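Local coordinates for protein 2-hydroxyethylphosphonate dioxygenase (Streptomyces viridochromogenes, PDB 4YAR) that uses a non-heme ferrous iron and O2 to convert 2-hydroxyethylphosphonate into hydroxymethylphosphonate and formate during bialaphos biosynthesis, at residues L113-P118 and Y184-D189; P140-G145 and V158-H163; T170-V175 and W304-D309. The protein carries 1 engineered substitution. One frame throughout, in Å; residues are numbered along the deposited sequence.

From the N terminus, strand 111-115 comes first; interaction 1 closes a long loop when 113-118 meets 184-189. Nested inside that loop, interaction 2 is the short hairpin of strands 143-146 and 156-159, carrying a cadmium site at its open end. Interaction 3 starts in the same loop, at 170-175, but closes only at 304-309, past many intervening helices, and therefore crosses interaction 1. Backbone bonds join interactions 1 and 2 through neighbouring strands 183-186 and 143-146, while H160 N to D172 OD2 ties interaction 2 to interaction 3. Together they link the six-stranded sheet, the three-stranded sheet and helix 307-312.

Interaction 1: residues L113-P118 and Y184-D189; sequences LDILCP and YSLAGD. With CD (cadmium ion), chain K.
C117 O accepts the backbone N-H of L186, with L186 N 2.8 Å away, in a bond that is nearly straight (171° at the hydrogen) and that runs almost along the C=O axis. The same oxygen rests against S185, whose CB lies 3.3 Å from C117 O. The amide of the same residue, C117 N, is joined to Y184 by a water: it accepts from C117 N at 2.9 Å and donates to Y184 O, also at 2.9 Å. Beyond I115 the two backbones are thus coupled once directly and once through water.

Next to these polar links sits I115, the buried apolar link. Its CG2 stands anti to the backbone N and lies over the backbone of S185, while CD1, at the end of the other branch, reaches 4.0 Å from Y184 CB and slants across that side chain. L186 reaches I115 with its branched end: the methyl CD2 packs 3.3 Å from I115 O and 3.9 Å from I115 CG2. The phenol of Y184 leads away from the contact, and its OH is hydrogen-bonded to Y174 OH. At the far end, past the turn, D189 OD2 binds a cadmium ion; that metal takes no part in joining the segments.

The short strands 113-115 and 184-186 approach to 7.6 Å between axes and are inclined at 53°; they belong to different sheets, with the side chain of I115 packed between them. Strand 111-115 lies in the six-stranded sheet, and strand 183-186, running on from the iron ligand H182, in the three-stranded one, consistent with the two sheets of the cupin-type (double-stranded beta-helix) fold known for this enzyme.

Interaction 2: residues P140-G145 and V158-H163; sequences PGDING and VLHANH. With CD (cadmium ion), chain H.
The carboxylate of D142 and the imidazole of H160 meet with their planes 75° apart, and D142 OD1 and P140 O both lie at the edge of the H163 ring, near its plane. Over the centre of one H163 face, 3.2 Å above the plane, sits A161 O, while a face of H160 takes V158 CG1 toward its rim.

A cadmium ion gathers these groups. D142 chelates it through OD1 and OD2, each 2.4 Å from the metal; H160 coordinates through ND1, H163 through NE2 at 2.2 Å from cadmium, and a water that also donates to A161 O and two atoms from outside the segments complete the coordination. This is not the iron site of H129 and H182. On its anti side D142 OD1 also accepts A161 N at 3.0 Å, which together with the two metal bonds holds the rotation of the carboxylate. Another water bridges P140 O, N162 O and H163 ND1, the ring nitrogen not used for the metal.

Next to this site the two segments pair as a beta hairpin. I143 and L159 form the antiparallel hydrogen-bonded pair, with I143 N 3.1 Å from L159 O and I143 CG1 3.7 Å from L159 CB; N144 and V158 follow as a non-hydrogen-bonded pair.

Strand 183-186 flanks strand 143-146 on the side opposite strand 156-159, I143 packs onto strand 192-198, and H160 touches I307 of helix 307-312.

Interaction 3: residues T170-V175 and W304-D309; sequences TGDSYV and WTTIED
The first torsions of D172 and W304 start both side chains toward a shared water: D172 CG stands beside the backbone N (chi1 -71°), and W304 CG is anti to its own N (chi1 -166°), which starts the indole back toward 170-175. Between them lies a single antiparallel bridge that runs straight into a helix N-terminus with a capping box. S173 and T305 make the bridge, with S173 N 2.8 Å from T305 O and T305 N 2.8 Å from S173 O. At the next residue T306 takes the N-cap position of helix 307-312: D309 N donates to T306 OG1, and T306 N returns a bond to D309 OD2, each pair 2.9 Å apart.

D172 adds to this cap from across the contact. Its OD1 accepts the first-turn amide I307 N at 3.0 Å, and the I307 side chain packs CG1 against the same oxygen and G171. A negative aspartate here would be favoured by the helix dipole.

On the other side of the bridge W304 lies obliquely against Y174, planes 34° apart, with CZ3 over one face of the phenol ring and W304 CE3 3.6 Å from Y174 CB. The Y174 hydroxyl leads away to W147 NE1.

D172 OD2, already held by H160 N, takes a 2.7 Å bond from a water whose oxygen lies in the indole plane and accepts W304 NE1 at 2.9 Å.

Interaction 1: residues L113-P118 and Y184-D189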
ATOM      1  N   LEU A 113      15.991  -8.860  -6.728  1.00 17.40           N
ATOM      2  CA  LEU A 113      17.410  -8.933  -6.389  1.00 18.65           C
ATOM      3  C   LEU A 113      18.056 -10.284  -6.647  1.00 19.31           C
ATOM      4  O   LEU A 113      17.523 -11.361  -6.308  1.00 20.71           O
ATOM      5  CB  LEU A 113      17.722  -8.538  -4.969  1.00 19.80           C
ATOM      6  CG  LEU A 113      17.280  -7.226  -4.390  1.00 25.95           C
ATOM      7  CD1 LEU A 113      15.780  -7.207  -4.355  1.00 31.46           C
ATOM      8  CD2 LEU A 113      17.830  -7.023  -2.990  1.00 29.46           C
ATOM      9  N   ASP A 114      19.205 -10.231  -7.274  1.00 20.20           N
ATOM     10  CA  ASP A 114      20.149 -11.344  -7.236  1.00 20.07           C
ATOM     11  C   ASP A 114      20.850 -11.275  -5.851  1.00 19.58           C
ATOM     12  O   ASP A 114      21.330 -10.216  -5.465  1.00 18.77           O
ATOM     13  CB  ASP A 114      21.245 -11.179  -8.271  1.00 21.19           C
ATOM     14  CG  ASP A 114      20.848 -11.498  -9.703  1.00 22.34           C
ATOM     15  OD1 ASP A 114      20.136 -12.394  -9.976  1.00 22.18           O
ATOM     16  OD2 ASP A 114      21.388 -10.839 -10.652  1.00 21.43           O
ATOM     17  N   ILE A 115      20.875 -12.394  -5.122  1.00 17.47           N
ATOM     18  CA  ILE A 115      21.532 -12.503  -3.825  1.00 16.53           C
ATOM     19  C   ILE A 115      22.941 -13.048  -4.045  1.00 16.48           C
ATOM     20  O   ILE A 115      23.132 -14.212  -4.493  1.00 16.44           O
ATOM     21  CB  ILE A 115      20.739 -13.480  -2.935  1.00 16.93           C
ATOM     22  CG1 ILE A 115      19.275 -13.021  -2.827  1.00 16.71           C
ATOM     23  CG2 ILE A 115      21.371 -13.558  -1.560  1.00 17.23           C
ATOM     24  CD1 ILE A 115      19.024 -11.586  -2.381  1.00 16.83           C
ATOM     25  N   LEU A 116      23.926 -12.178  -3.934  1.00 17.20           N
ATOM     26  CA  LEU A 116      25.305 -12.576  -4.270  1.00 17.07           C
ATOM     27  C   LEU A 116      26.299 -12.669  -3.152  1.00 18.92           C
ATOM     28  O   LEU A 116      27.451 -13.116  -3.366  1.00 19.93           O
ATOM     29  CB  LEU A 116      25.917 -11.569  -5.320  1.00 15.96           C
ATOM     30  CG  LEU A 116      25.048 -11.282  -6.556  1.00 17.55           C
ATOM     31  CD1 LEU A 116      25.601 -10.134  -7.358  1.00 19.62           C
ATOM     32  CD2 LEU A 116      24.970 -12.546  -7.374  1.00 17.39           C
ATOM     33  N   CYS A 117      25.917 -12.223  -1.989  1.00 18.07           N
ATOM     34  CA  CYS A 117      26.755 -12.411  -0.836  1.00 19.12           C
ATOM     35  C   CYS A 117      26.830 -13.897  -0.507  1.00 19.14           C
ATOM     36  O   CYS A 117      25.808 -14.582  -0.284  1.00 20.05           O
ATOM     37  CB  CYS A 117      26.230 -11.580   0.338  1.00 16.46           C
ATOM     38  SG  CYS A 117      27.258 -11.795   1.846  1.00 18.84           S
ATOM     39  N   PRO A 118      28.070 -14.456  -0.506  1.00 20.10           N
ATOM     40  CA  PRO A 118      28.207 -15.896  -0.325  1.00 21.23           C
ATOM     41  C   PRO A 118      27.927 -16.338   1.126  1.00 19.98           C
ATOM     42  O   PRO A 118      27.852 -15.504   2.059  1.00 17.92           O
ATOM     43  CB  PRO A 118      29.655 -16.165  -0.731  1.00 23.14           C
ATOM     44  CG  PRO A 118      30.343 -14.884  -0.437  1.00 22.87           C
ATOM     45  CD  PRO A 118      29.366 -13.779  -0.666  1.00 23.17           C
ATOM     46  N   TYR A 184      20.554 -10.100   3.067  1.00 18.73           N
ATOM     47  CA  TYR A 184      20.457 -11.509   2.691  1.00 19.39           C
ATOM     48  C   TYR A 184      21.786 -12.027   2.154  1.00 19.07           C
ATOM     49  O   TYR A 184      22.479 -11.257   1.509  1.00 21.24           O
ATOM     50  CB  TYR A 184      19.401 -11.649   1.559  1.00 19.74           C
ATOM     51  CG  TYR A 184      18.058 -11.079   1.957  1.00 19.15           C
ATOM     52  CD1 TYR A 184      17.152 -11.816   2.714  1.00 19.94           C
ATOM     53  CD2 TYR A 184      17.692  -9.822   1.591  1.00 22.18           C
ATOM     54  CE1 TYR A 184      15.919 -11.272   3.104  1.00 21.82           C
ATOM     55  CE2 TYR A 184      16.468  -9.262   1.963  1.00 21.58           C
ATOM     56  CZ  TYR A 184      15.592  -9.989   2.717  1.00 21.74           C
ATOM     57  OH  TYR A 184      14.397  -9.420   3.063  1.00 24.97           O
ATOM     58  N   SER A 185      22.087 -13.321   2.381  1.00 16.78           N
ATOM     59  CA  SER A 185      23.153 -13.988   1.712  1.00 18.85           C
ATOM     60  C   SER A 185      22.691 -15.311   1.212  1.00 19.03           C
ATOM     61  O   SER A 185      21.629 -15.777   1.657  1.00 19.43           O
ATOM     62  CB  SER A 185      24.331 -14.222   2.655  1.00 18.67           C
ATOM     63  OG  SER A 185      23.938 -14.918   3.817  1.00 20.35           O
ATOM     64  N   LEU A 186      23.502 -15.977   0.400  1.00 19.06           N
ATOM     65  CA  LEU A 186      23.186 -17.316  -0.020  1.00 19.63           C
ATOM     66  C   LEU A 186      23.379 -18.296   1.139  1.00 19.27           C
ATOM     67  O   LEU A 186      24.293 -18.155   1.927  1.00 21.03           O
ATOM     68  CB  LEU A 186      24.068 -17.724  -1.201  1.00 20.27           C
ATOM     69  CG  LEU A 186      23.914 -16.873  -2.422  1.00 20.31           C
ATOM     70  CD1 LEU A 186      24.938 -17.305  -3.477  1.00 22.23           C
ATOM     71  CD2 LEU A 186      22.491 -17.033  -3.011  1.00 19.00           C
ATOM     72  N   ALA A 187      22.467 -19.234   1.310  1.00 19.90           N
ATOM     73  CA  ALA A 187      22.626 -20.214   2.324  1.00 20.91           C
ATOM     74  C   ALA A 187      23.694 -21.257   1.911  1.00 22.32           C
ATOM     75  O   ALA A 187      24.311 -21.881   2.764  1.00 24.10           O
ATOM     76  CB  ALA A 187      21.292 -20.842   2.680  1.00 20.37           C
ATOM     77  N   GLY A 188      23.949 -21.420   0.620  1.00 21.52           N
ATOM     78  CA  GLY A 188      24.985 -22.365   0.166  1.00 22.38           C
ATOM     79  C   GLY A 188      25.505 -21.943  -1.142  1.00 22.43           C
ATOM     80  O   GLY A 188      25.576 -20.735  -1.423  1.00 19.80           O
ATOM     81  N   ASP A 189      25.749 -22.951  -2.015  1.00 21.62           N
ATOM     82  CA  ASP A 189      26.349 -22.638  -3.291  1.00 21.54           C
ATOM     83  C   ASP A 189      25.361 -22.209  -4.378  1.00 23.37           C
ATOM     84  O   ASP A 189      25.718 -21.377  -5.255  1.00 22.10           O
ATOM     85  CB  ASP A 189      27.158 -23.840  -3.817  1.00 22.29           C
ATOM     86  CG  ASP A 189      28.410 -24.160  -2.973  1.00 26.22           C
ATOM     87  OD1 ASP A 189      29.293 -23.298  -2.759  1.00 30.60           O
ATOM     88  OD2 ASP A 189      28.449 -25.331  -2.605  1.00 25.16           O
TER
HETATM   89 CD    CD K 510      30.120 -26.158  -1.139  1.00 31.45          CD
HETATM   90  O   HOH W   1      23.498 -10.839  -1.170  1.00 18.49           O

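Interaction 2: residues P140-G145 and V158-H163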
ATOM      1  N   PRO A 140      16.775 -20.391  -7.404  1.00 20.02           N
ATOM      2  CA  PRO A 140      16.538 -21.771  -7.012  1.00 18.44           C
ATOM      3  C   PRO A 140      17.125 -22.155  -5.656  1.00 18.75           C
ATOM      4  O   PRO A 140      16.805 -23.261  -5.168  1.00 19.67           O
ATOM      5  CB  PRO A 140      17.285 -22.586  -8.083  1.00 21.15           C
ATOM      6  CG  PRO A 140      18.368 -21.650  -8.560  1.00 20.86           C
ATOM      7  CD  PRO A 140      17.726 -20.284  -8.528  1.00 22.17           C
ATOM      8  N   GLY A 141      17.951 -21.296  -5.086  1.00 18.93           N
ATOM      9  CA  GLY A 141      18.685 -21.602  -3.844  1.00 19.96           C
ATOM     10  C   GLY A 141      18.068 -20.985  -2.585  1.00 18.38           C
ATOM     11  O   GLY A 141      17.385 -19.941  -2.667  1.00 19.43           O
ATOM     12  N   ASP A 142      18.264 -21.665  -1.463  1.00 18.34           N
ATOM     13  CA  ASP A 142      17.948 -21.134  -0.111  1.00 19.38           C
ATOM     14  C   ASP A 142      18.819 -19.922   0.156  1.00 20.65           C
ATOM     15  O   ASP A 142      19.986 -19.857  -0.304  1.00 18.13           O
ATOM     16  CB  ASP A 142      18.234 -22.181   0.949  1.00 21.30           C
ATOM     17  CG  ASP A 142      17.358 -23.443   0.893  1.00 20.60           C
ATOM     18  OD1 ASP A 142      16.285 -23.570   0.255  1.00 20.06           O
ATOM     19  OD2 ASP A 142      17.809 -24.412   1.525  1.00 20.92           O
ATOM     20  N   ILE A 143      18.271 -18.943   0.878  1.00 18.99           N
ATOM     21  CA  ILE A 143      19.026 -17.789   1.323  1.00 18.86           C
ATOM     22  C   ILE A 143      18.895 -17.611   2.802  1.00 19.25           C
ATOM     23  O   ILE A 143      17.977 -18.150   3.435  1.00 16.79           O
ATOM     24  CB  ILE A 143      18.591 -16.525   0.620  1.00 20.09           C
ATOM     25  CG1 ILE A 143      17.157 -16.205   1.011  1.00 21.53           C
ATOM     26  CG2 ILE A 143      18.727 -16.716  -0.886  1.00 19.23           C
ATOM     27  CD1 ILE A 143      16.538 -14.962   0.394  1.00 25.29           C
ATOM     28  N   ASN A 144      19.885 -16.940   3.357  1.00 20.53           N
ATOM     29  CA  ASN A 144      19.784 -16.498   4.738  1.00 18.59           C
ATOM     30  C   ASN A 144      19.169 -15.129   4.787  1.00 20.48           C
ATOM     31  O   ASN A 144      19.622 -14.236   4.073  1.00 17.95           O
ATOM     32  CB  ASN A 144      21.164 -16.366   5.378  1.00 18.99           C
ATOM     33  CG  ASN A 144      21.955 -17.685   5.452  1.00 18.23           C
ATOM     34  OD1 ASN A 144      23.040 -17.777   4.917  1.00 24.89           O
ATOM     35  ND2 ASN A 144      21.435 -18.662   6.117  1.00 15.84           N
ATOM     36  N   GLY A 145      18.200 -14.950   5.689  1.00 18.00           N
ATOM     37  CA  GLY A 145      17.706 -13.660   6.063  1.00 17.95           C
ATOM     38  C   GLY A 145      18.306 -13.194   7.374  1.00 19.69           C
ATOM     39  O   GLY A 145      18.420 -13.993   8.322  1.00 21.00           O
ATOM     40  N   VAL A 158      16.679 -19.074   7.616  1.00 18.74           N
ATOM     41  CA  VAL A 158      16.712 -19.457   6.196  1.00 19.02           C
ATOM     42  C   VAL A 158      15.317 -19.268   5.523  1.00 18.90           C
ATOM     43  O   VAL A 158      14.290 -19.893   5.913  1.00 18.82           O
ATOM     44  CB  VAL A 158      17.219 -20.883   5.993  1.00 18.77           C
ATOM     45  CG1 VAL A 158      17.089 -21.348   4.539  1.00 18.70           C
ATOM     46  CG2 VAL A 158      18.651 -21.011   6.422  1.00 20.08           C
ATOM     47  N   LEU A 159      15.311 -18.468   4.469  1.00 15.64           N
ATOM     48  CA  LEU A 159      14.185 -18.429   3.565  1.00 18.23           C
ATOM     49  C   LEU A 159      14.421 -19.439   2.456  1.00 18.70           C
ATOM     50  O   LEU A 159      15.246 -19.218   1.563  1.00 18.49           O
ATOM     51  CB  LEU A 159      14.106 -17.056   2.923  1.00 21.70           C
ATOM     52  CG  LEU A 159      13.334 -15.925   3.496  1.00 28.29           C
ATOM     53  CD1 LEU A 159      14.347 -15.003   4.183  1.00 29.21           C
ATOM     54  CD2 LEU A 159      12.674 -15.238   2.321  1.00 29.37           C
ATOM     55  N   HIS A 160      13.697 -20.533   2.525  1.00 16.57           N
ATOM     56  CA  HIS A 160      13.903 -21.662   1.654  1.00 19.20           C
ATOM     57  C   HIS A 160      13.332 -21.339   0.274  1.00 18.56           C
ATOM     58  O   HIS A 160      12.380 -20.574   0.132  1.00 19.60           O
ATOM     59  CB  HIS A 160      13.213 -22.900   2.223  1.00 19.12           C
ATOM     60  CG  HIS A 160      13.960 -23.539   3.354  1.00 20.07           C
ATOM     61  ND1 HIS A 160      14.945 -24.490   3.167  1.00 21.97           N
ATOM     62  CD2 HIS A 160      13.981 -23.232   4.674  1.00 20.56           C
ATOM     63  CE1 HIS A 160      15.482 -24.796   4.342  1.00 23.23           C
ATOM     64  NE2 HIS A 160      14.920 -24.042   5.268  1.00 25.83           N
ATOM     65  N   ALA A 161      13.921 -21.958  -0.718  1.00 19.73           N
ATOM     66  CA  ALA A 161      13.374 -22.056  -2.030  1.00 19.81           C
ATOM     67  C   ALA A 161      12.746 -23.407  -2.152  1.00 17.46           C
ATOM     68  O   ALA A 161      13.203 -24.340  -1.578  1.00 18.65           O
ATOM     69  CB  ALA A 161      14.470 -21.936  -3.075  1.00 19.46           C
ATOM     70  N   ASN A 162      11.729 -23.506  -2.993  1.00 17.60           N
ATOM     71  CA  ASN A 162      11.071 -24.794  -3.261  1.00 18.20           C
ATOM     72  C   ASN A 162      12.008 -25.635  -4.154  1.00 20.48           C
ATOM     73  O   ASN A 162      12.332 -25.192  -5.261  1.00 25.58           O
ATOM     74  CB  ASN A 162       9.773 -24.558  -3.948  1.00 19.43           C
ATOM     75  CG  ASN A 162       8.939 -25.806  -4.083  1.00 19.34           C
ATOM     76  OD1 ASN A 162       9.394 -26.874  -3.799  1.00 18.40           O
ATOM     77  ND2 ASN A 162       7.733 -25.661  -4.598  1.00 20.84           N
ATOM     78  N   HIS A 163      12.410 -26.824  -3.651  1.00 19.19           N
ATOM     79  CA  HIS A 163      13.225 -27.742  -4.430  1.00 21.05           C
ATOM     80  C   HIS A 163      12.378 -28.834  -5.141  1.00 24.38           C
ATOM     81  O   HIS A 163      12.930 -29.651  -5.907  1.00 25.53           O
ATOM     82  CB  HIS A 163      14.290 -28.393  -3.584  1.00 19.17           C
ATOM     83  CG  HIS A 163      14.924 -27.469  -2.597  1.00 18.61           C
ATOM     84  ND1 HIS A 163      15.663 -26.362  -2.975  1.00 18.72           N
ATOM     85  CD2 HIS A 163      14.943 -27.510  -1.249  1.00 19.18           C
ATOM     86  CE1 HIS A 163      16.088 -25.744  -1.877  1.00 18.61           C
ATOM     87  NE2 HIS A 163      15.680 -26.450  -0.814  1.00 22.20           N
TER
HETATM   88 CD    CD H 507      15.705 -25.626   1.246  1.00 20.65          CD
HETATM   89  O   HOH W   2      15.383 -25.290  -5.810  1.00 26.52           O
HETATM   90  O   HOH W   3      13.174 -26.001   0.788  1.00 19.97           O

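Interaction 3: residues T170-V175 and W304-D309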
ATOM      1  N   THR A 170       7.170 -20.572  -5.296  1.00 18.94           N
ATOM      2  CA  THR A 170       8.578 -20.458  -5.564  1.00 17.35           C
ATOM      3  C   THR A 170       9.452 -20.704  -4.313  1.00 17.74           C
ATOM      4  O   THR A 170      10.607 -21.202  -4.409  1.00 16.69           O
ATOM      5  CB  THR A 170       8.937 -19.087  -6.186  1.00 18.55           C
ATOM      6  OG1 THR A 170       8.723 -18.017  -5.229  1.00 16.74           O
ATOM      7  CG2 THR A 170       8.117 -18.835  -7.427  1.00 20.70           C
ATOM      8  N   GLY A 171       8.914 -20.369  -3.143  1.00 17.18           N
ATOM      9  CA  GLY A 171       9.691 -20.322  -1.903  1.00 18.04           C
ATOM     10  C   GLY A 171       8.944 -19.729  -0.715  1.00 15.60           C
ATOM     11  O   GLY A 171       7.806 -19.364  -0.825  1.00 18.18           O
ATOM     12  N   ASP A 172       9.625 -19.686   0.395  1.00 15.92           N
ATOM     13  CA  ASP A 172       9.114 -19.073   1.606  1.00 16.80           C
ATOM     14  C   ASP A 172       8.882 -17.577   1.357  1.00 15.74           C
ATOM     15  O   ASP A 172       9.591 -16.922   0.511  1.00 16.13           O
ATOM     16  CB  ASP A 172      10.133 -19.224   2.762  1.00 16.89           C
ATOM     17  CG  ASP A 172      10.296 -20.654   3.335  1.00 17.32           C
ATOM     18  OD1 ASP A 172       9.528 -21.595   3.075  1.00 17.80           O
ATOM     19  OD2 ASP A 172      11.315 -20.866   4.058  1.00 16.93           O
ATOM     20  N   SER A 173       7.985 -16.990   2.156  1.00 15.46           N
ATOM     21  CA  SER A 173       7.768 -15.558   2.138  1.00 16.33           C
ATOM     22  C   SER A 173       7.564 -15.040   3.522  1.00 14.55           C
ATOM     23  O   SER A 173       7.193 -15.801   4.401  1.00 17.07           O
ATOM     24  CB  SER A 173       6.566 -15.171   1.236  1.00 15.03           C
ATOM     25  OG  SER A 173       5.398 -15.854   1.659  1.00 14.68           O
ATOM     26  N   TYR A 174       7.808 -13.769   3.719  1.00 16.23           N
ATOM     27  CA  TYR A 174       7.497 -13.121   4.961  1.00 16.70           C
ATOM     28  C   TYR A 174       7.274 -11.612   4.784  1.00 19.51           C
ATOM     29  O   TYR A 174       7.712 -10.986   3.781  1.00 17.80           O
ATOM     30  CB  TYR A 174       8.594 -13.369   6.013  1.00 19.34           C
ATOM     31  CG  TYR A 174       9.834 -12.507   5.832  1.00 21.42           C
ATOM     32  CD1 TYR A 174      10.719 -12.676   4.771  1.00 23.76           C
ATOM     33  CD2 TYR A 174      10.125 -11.505   6.775  1.00 23.82           C
ATOM     34  CE1 TYR A 174      11.827 -11.865   4.627  1.00 26.01           C
ATOM     35  CE2 TYR A 174      11.234 -10.714   6.650  1.00 25.33           C
ATOM     36  CZ  TYR A 174      12.099 -10.891   5.596  1.00 30.76           C
ATOM     37  OH  TYR A 174      13.176 -10.024   5.505  1.00 30.15           O
ATOM     38  N   VAL A 175       6.713 -11.014   5.832  1.00 19.25           N
ATOM     39  CA  VAL A 175       6.505  -9.592   5.868  1.00 23.15           C
ATOM     40  C   VAL A 175       7.513  -9.008   6.810  1.00 29.07           C
ATOM     41  O   VAL A 175       7.563  -9.363   7.996  1.00 24.54           O
ATOM     42  CB  VAL A 175       5.149  -9.183   6.362  1.00 23.31           C
ATOM     43  CG1 VAL A 175       5.117  -7.646   6.427  1.00 27.12           C
ATOM     44  CG2 VAL A 175       4.103  -9.722   5.419  1.00 23.16           C
ATOM     45  N   TRP A 304       5.769 -15.123   8.979  1.00 19.98           N
ATOM     46  CA  TRP A 304       6.530 -16.099   8.188  1.00 20.43           C
ATOM     47  C   TRP A 304       5.626 -17.144   7.529  1.00 20.95           C
ATOM     48  O   TRP A 304       4.854 -17.830   8.212  1.00 19.02           O
ATOM     49  CB  TRP A 304       7.476 -16.819   9.076  1.00 22.33           C
ATOM     50  CG  TRP A 304       8.571 -17.613   8.362  1.00 23.58           C
ATOM     51  CD1 TRP A 304       8.546 -18.930   8.000  1.00 24.76           C
ATOM     52  CD2 TRP A 304       9.824 -17.098   7.933  1.00 22.62           C
ATOM     53  NE1 TRP A 304       9.757 -19.276   7.413  1.00 27.41           N
ATOM     54  CE2 TRP A 304      10.539 -18.156   7.336  1.00 24.30           C
ATOM     55  CE3 TRP A 304      10.426 -15.822   7.986  1.00 23.74           C
ATOM     56  CZ2 TRP A 304      11.823 -17.997   6.840  1.00 23.33           C
ATOM     57  CZ3 TRP A 304      11.695 -15.673   7.481  1.00 20.45           C
ATOM     58  CH2 TRP A 304      12.383 -16.752   6.915  1.00 22.61           C
ATOM     59  N   THR A 305       5.785 -17.354   6.235  1.00 16.49           N
ATOM     60  CA  THR A 305       4.950 -18.315   5.500  1.00 17.05           C
ATOM     61  C   THR A 305       5.872 -19.268   4.708  1.00 17.71           C
ATOM     62  O   THR A 305       6.661 -18.836   3.856  1.00 16.67           O
ATOM     63  CB  THR A 305       4.003 -17.625   4.556  1.00 16.42           C
ATOM     64  OG1 THR A 305       3.136 -16.789   5.313  1.00 18.00           O
ATOM     65  CG2 THR A 305       3.174 -18.553   3.726  1.00 15.53           C
ATOM     66  N   THR A 306       5.785 -20.552   5.048  1.00 16.09           N
ATOM     67  CA  THR A 306       6.674 -21.550   4.433  1.00 16.56           C
ATOM     68  C   THR A 306       6.085 -22.013   3.110  1.00 17.05           C
ATOM     69  O   THR A 306       4.929 -21.788   2.809  1.00 14.65           O
ATOM     70  CB  THR A 306       6.846 -22.809   5.308  1.00 17.37           C
ATOM     71  OG1 THR A 306       5.575 -23.445   5.481  1.00 17.94           O
ATOM     72  CG2 THR A 306       7.407 -22.467   6.642  1.00 18.45           C
ATOM     73  N   ILE A 307       6.904 -22.719   2.330  1.00 15.23           N
ATOM     74  CA  ILE A 307       6.412 -23.369   1.123  1.00 17.09           C
ATOM     75  C   ILE A 307       5.185 -24.252   1.449  1.00 18.48           C
ATOM     76  O   ILE A 307       4.177 -24.244   0.734  1.00 18.21           O
ATOM     77  CB  ILE A 307       7.534 -24.213   0.536  1.00 16.97           C
ATOM     78  CG1 ILE A 307       8.660 -23.280   0.012  1.00 19.40           C
ATOM     79  CG2 ILE A 307       7.064 -24.999  -0.622  1.00 18.37           C
ATOM     80  CD1 ILE A 307      10.048 -23.873   0.189  1.00 19.34           C
ATOM     81  N   GLU A 308       5.300 -25.016   2.502  1.00 20.26           N
ATOM     82  CA  GLU A 308       4.247 -25.938   2.869  1.00 22.64           C
ATOM     83  C   GLU A 308       3.006 -25.208   3.294  1.00 20.06           C
ATOM     84  O   GLU A 308       1.896 -25.622   2.912  1.00 21.23           O
ATOM     85  CB  GLU A 308       4.697 -26.902   3.949  1.00 27.04           C
ATOM     86  CG  GLU A 308       5.635 -27.935   3.357  1.00 40.73           C
ATOM     87  CD  GLU A 308       6.210 -28.918   4.368  1.00 55.88           C
ATOM     88  OE1 GLU A 308       6.569 -28.492   5.507  1.00 72.04           O
ATOM     89  OE2 GLU A 308       6.316 -30.114   3.991  1.00 58.01           O
ATOM     90  N   ASP A 309       3.158 -24.109   4.040  1.00 20.31           N
ATOM     91  CA  ASP A 309       1.993 -23.236   4.296  1.00 20.60           C
ATOM     92  C   ASP A 309       1.341 -22.848   2.967  1.00 20.11           C
ATOM     93  O   ASP A 309       0.103 -22.871   2.789  1.00 20.50           O
ATOM     94  CB  ASP A 309       2.360 -21.897   5.039  1.00 19.80           C
ATOM     95  CG  ASP A 309       2.838 -22.047   6.490  1.00 20.48           C
ATOM     96  OD1 ASP A 309       2.426 -22.956   7.269  1.00 18.93           O
ATOM     97  OD2 ASP A 309       3.687 -21.205   6.924  1.00 17.49           O
TER
HETATM   98  O   HOH W   4      10.992 -21.724   6.566  1.00 21.32           O